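Local coordinates for protein queuine lyase ([Clostridium] spiroforme DSM 1552, PDB 6P78) that binds a [4Fe-4S] cluster and S-adenosylmethionine and, as a radical SAM lyase, probably cleaves a C-N bond of queuine, at residues E145-E150 against R190-I195. Residues are numbered along the deposited sequence; the frame is centred on the assembly and turned at random.
Sequences ETFNDE and RKDIEI. With SAM (S-adenosylmethionine), chain D.
D192, buried on helix 186-199, grips the turn at T146 and F147 with both carboxylate oxygens. D192 OD2 accepts the hydroxyl of T146 on its syn lone pair, with T146 OG1 to D192 OD2 at 2.7 Å. D192 OD1 takes the backbone N of F147, also at 2.7 Å, but the amide comes from above the carboxylate plane, 39° out of it. The hydroxyl of T146 reaches D192 because OG1 stands opposite the backbone N across the CA-CB bond (chi1 174°). T146 OG1 also accepts from N148 N at 3.1 Å, closing an ST turn, so one oxygen joins the carboxylate to the start of helix 149-155. N148 is the N-cap there, its OD1 bonded to the backbone N of M151. D192 OD1 also lies at the edge of the F147 ring, 3.4 Å from F147 CD2.

One turn further along, I195 packs on the same phenyl ring. I195 CG2 sits over one face, 3.5 Å from the centroid of the F147 ring and 12° off the normal, a CH-pi contact, while I195 CD1 touches F147 CB at 3.6 Å.

Immediately before the turn, E145 OE1 and OE2 accept the O3' and O2' hydroxyls of the S-adenosylmethionine ribose; K158 forms a salt bridge with OE1. D192 thus holds the residues directly following a cofactor ligand. The loop follows strand 137-141 of the partial (beta/alpha) barrel of the radical SAM core, and E145 pairs through its backbone with M178 of strand 178-179. Helix 186-199 presents D192 and I195 to this loop, while I165 and I168 of helix 165-169 pack against F147, I165 also meeting I195.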
loop_
_atom_site.group_PDB
_atom_site.type_symbol
_atom_site.label_atom_id
_atom_site.label_comp_id
_atom_site.label_asym_id
_atom_site.label_seq_id
_atom_site.Cartn_x
_atom_site.Cartn_y
_atom_site.Cartn_z
ATOM N N GLU A 145 5.072 4.370 -6.716
ATOM C CA GLU A 145 6.242 3.581 -7.119
ATOM C C GLU A 145 7.498 4.421 -7.352
ATOM O O GLU A 145 8.562 4.106 -6.814
ATOM C CB GLU A 145 5.953 2.726 -8.361
ATOM C CG GLU A 145 4.551 2.053 -8.408
ATOM C CD GLU A 145 4.175 1.228 -7.167
ATOM O OE1 GLU A 145 3.022 0.730 -7.118
ATOM O OE2 GLU A 145 4.994 1.056 -6.235
ATOM N N THR A 146 7.409 5.458 -8.197
ATOM C CA THR A 146 8.522 6.375 -8.403
ATOM C C THR A 146 7.941 7.718 -8.836
ATOM O O THR A 146 6.925 7.771 -9.539
ATOM C CB THR A 146 9.514 5.895 -9.477
ATOM O OG1 THR A 146 10.491 6.932 -9.705
ATOM C CG2 THR A 146 8.778 5.644 -10.759
ATOM N N PHE A 147 8.568 8.796 -8.387
ATOM C CA PHE A 147 8.079 10.101 -8.802
ATOM C C PHE A 147 8.539 10.449 -10.213
ATOM O O PHE A 147 8.132 11.490 -10.739
ATOM C CB PHE A 147 8.541 11.168 -7.810
ATOM C CG PHE A 147 7.876 11.033 -6.474
ATOM C CD1 PHE A 147 6.561 11.467 -6.307
ATOM C CD2 PHE A 147 8.521 10.408 -5.425
ATOM C CE1 PHE A 147 5.914 11.316 -5.097
ATOM C CE2 PHE A 147 7.864 10.262 -4.195
ATOM C CZ PHE A 147 6.585 10.725 -4.043
ATOM N N ASN A 148 9.387 9.616 -10.820
ATOM C CA ASN A 148 9.813 9.843 -12.200
ATOM C C ASN A 148 8.662 9.500 -13.150
ATOM O O ASN A 148 8.191 8.357 -13.203
ATOM C CB ASN A 148 11.068 9.025 -12.509
ATOM C CG ASN A 148 11.566 9.251 -13.892
ATOM O OD1 ASN A 148 11.115 8.615 -14.846
ATOM N ND2 ASN A 148 12.512 10.172 -14.028
ATOM N N ASP A 149 8.172 10.514 -13.872
ATOM C CA ASP A 149 6.940 10.347 -14.646
ATOM C C ASP A 149 7.077 9.249 -15.696
ATOM O O ASP A 149 6.193 8.397 -15.845
ATOM C CB ASP A 149 6.575 11.659 -15.342
ATOM C CG ASP A 149 6.194 12.761 -14.381
ATOM O OD1 ASP A 149 5.954 12.493 -13.174
ATOM O OD2 ASP A 149 6.143 13.920 -14.855
ATOM N N GLU A 150 8.188 9.257 -16.442
ATOM C CA GLU A 150 8.323 8.294 -17.531
ATOM C C GLU A 150 8.476 6.867 -17.017
ATOM O O GLU A 150 7.910 5.930 -17.596
ATOM C CB GLU A 150 9.500 8.679 -18.417
ATOM C CG GLU A 150 9.219 9.920 -19.224
ATOM C CD GLU A 150 9.571 11.200 -18.491
ATOM O OE1 GLU A 150 9.937 11.150 -17.294
ATOM O OE2 GLU A 150 9.490 12.274 -19.127
ATOM N N ARG A 190 17.586 8.329 -5.760
ATOM C CA ARG A 190 17.957 9.449 -4.897
ATOM C C ARG A 190 16.861 10.499 -4.872
ATOM O O ARG A 190 16.493 10.997 -3.804
ATOM C CB ARG A 190 19.259 10.087 -5.381
ATOM C CG ARG A 190 20.511 9.279 -5.118
ATOM C CD ARG A 190 21.754 10.072 -5.539
ATOM N NE ARG A 190 22.986 9.341 -5.257
ATOM C CZ ARG A 190 23.875 9.004 -6.184
ATOM N NH1 ARG A 190 24.968 8.335 -5.841
ATOM N NH2 ARG A 190 23.677 9.354 -7.452
ATOM N N LYS A 191 16.330 10.858 -6.058
ATOM C CA LYS A 191 15.295 11.887 -6.111
ATOM C C LYS A 191 14.013 11.413 -5.436
ATOM O O LYS A 191 13.328 12.202 -4.772
ATOM C CB LYS A 191 15.015 12.323 -7.553
ATOM C CG LYS A 191 14.211 13.630 -7.552
ATOM C CD LYS A 191 14.194 14.328 -8.900
ATOM C CE LYS A 191 13.305 15.565 -8.862
ATOM N NZ LYS A 191 11.887 15.268 -9.203
ATOM N N ASP A 192 13.667 10.135 -5.587
ATOM C CA ASP A 192 12.470 9.633 -4.926
ATOM C C ASP A 192 12.584 9.760 -3.411
ATOM O O ASP A 192 11.611 10.131 -2.741
ATOM C CB ASP A 192 12.204 8.176 -5.316
ATOM C CG ASP A 192 11.611 8.044 -6.697
ATOM O OD1 ASP A 192 11.019 9.030 -7.195
ATOM O OD2 ASP A 192 11.753 6.962 -7.296
ATOM N N ILE A 193 13.765 9.479 -2.852
ATOM C CA ILE A 193 13.898 9.563 -1.397
ATOM C C ILE A 193 13.925 11.026 -0.967
ATOM O O ILE A 193 13.356 11.383 0.071
ATOM C CB ILE A 193 15.130 8.791 -0.880
ATOM C CG1 ILE A 193 15.079 7.328 -1.316
ATOM C CG2 ILE A 193 15.271 8.935 0.659
ATOM C CD1 ILE A 193 13.832 6.577 -0.888
ATOM N N GLU A 194 14.523 11.903 -1.783
ATOM C CA GLU A 194 14.480 13.333 -1.479
ATOM C C GLU A 194 13.038 13.825 -1.401
ATOM O O GLU A 194 12.687 14.617 -0.518
ATOM C CB GLU A 194 15.236 14.134 -2.539
ATOM C CG GLU A 194 16.754 14.014 -2.457
ATOM C CD GLU A 194 17.454 14.559 -3.708
ATOM O OE1 GLU A 194 18.666 14.293 -3.871
ATOM O OE2 GLU A 194 16.785 15.249 -4.518
ATOM N N ILE A 195 12.209 13.404 -2.354
ATOM C CA ILE A 195 10.827 13.863 -2.398
ATOM C C ILE A 195 10.045 13.268 -1.229
ATOM O O ILE A 195 9.304 13.968 -0.533
ATOM C CB ILE A 195 10.185 13.481 -3.744
ATOM C CG1 ILE A 195 10.698 14.377 -4.868
ATOM C CG2 ILE A 195 8.662 13.562 -3.649
ATOM C CD1 ILE A 195 10.448 13.762 -6.251
HETATM N N SAM D . -3.608 -0.389 -6.070
HETATM C CA SAM D . -3.007 0.712 -5.337
HETATM C C SAM D . -1.974 1.410 -6.212
HETATM O O SAM D . -1.793 2.626 -6.107
HETATM O OXT SAM D . -1.337 0.779 -7.067
HETATM C CB SAM D . -2.399 0.195 -4.036
HETATM C CG SAM D . -0.953 -0.306 -4.073
HETATM S SD SAM D . -0.706 -2.037 -4.563
HETATM C CE SAM D . -2.162 -2.845 -3.838
HETATM C "C5'" SAM D . 0.606 -2.669 -3.461
HETATM C "C4'" SAM D . 2.072 -2.201 -3.600
HETATM O "O4'" SAM D . 2.977 -3.294 -3.495
HETATM C "C3'" SAM D . 2.454 -1.514 -4.908
HETATM O "O3'" SAM D . 2.111 -0.140 -4.912
HETATM C "C2'" SAM D . 3.961 -1.726 -4.956
HETATM O "O2'" SAM D . 4.630 -0.648 -4.292
HETATM C "C1'" SAM D . 4.186 -3.016 -4.167
HETATM N N9 SAM D . 4.600 -4.153 -5.042
HETATM C C8 SAM D . 3.890 -4.784 -6.042
HETATM N N7 SAM D . 4.655 -5.757 -6.587
HETATM C C5 SAM D . 5.850 -5.762 -5.946
HETATM C C6 SAM D . 7.006 -6.522 -6.093
HETATM N N6 SAM D . 7.080 -7.489 -7.000
HETATM N N1 SAM D . 8.082 -6.276 -5.277
HETATM C C2 SAM D . 8.039 -5.270 -4.339
HETATM N N3 SAM D . 6.908 -4.520 -4.189
HETATM C C4 SAM D . 5.821 -4.765 -4.977
#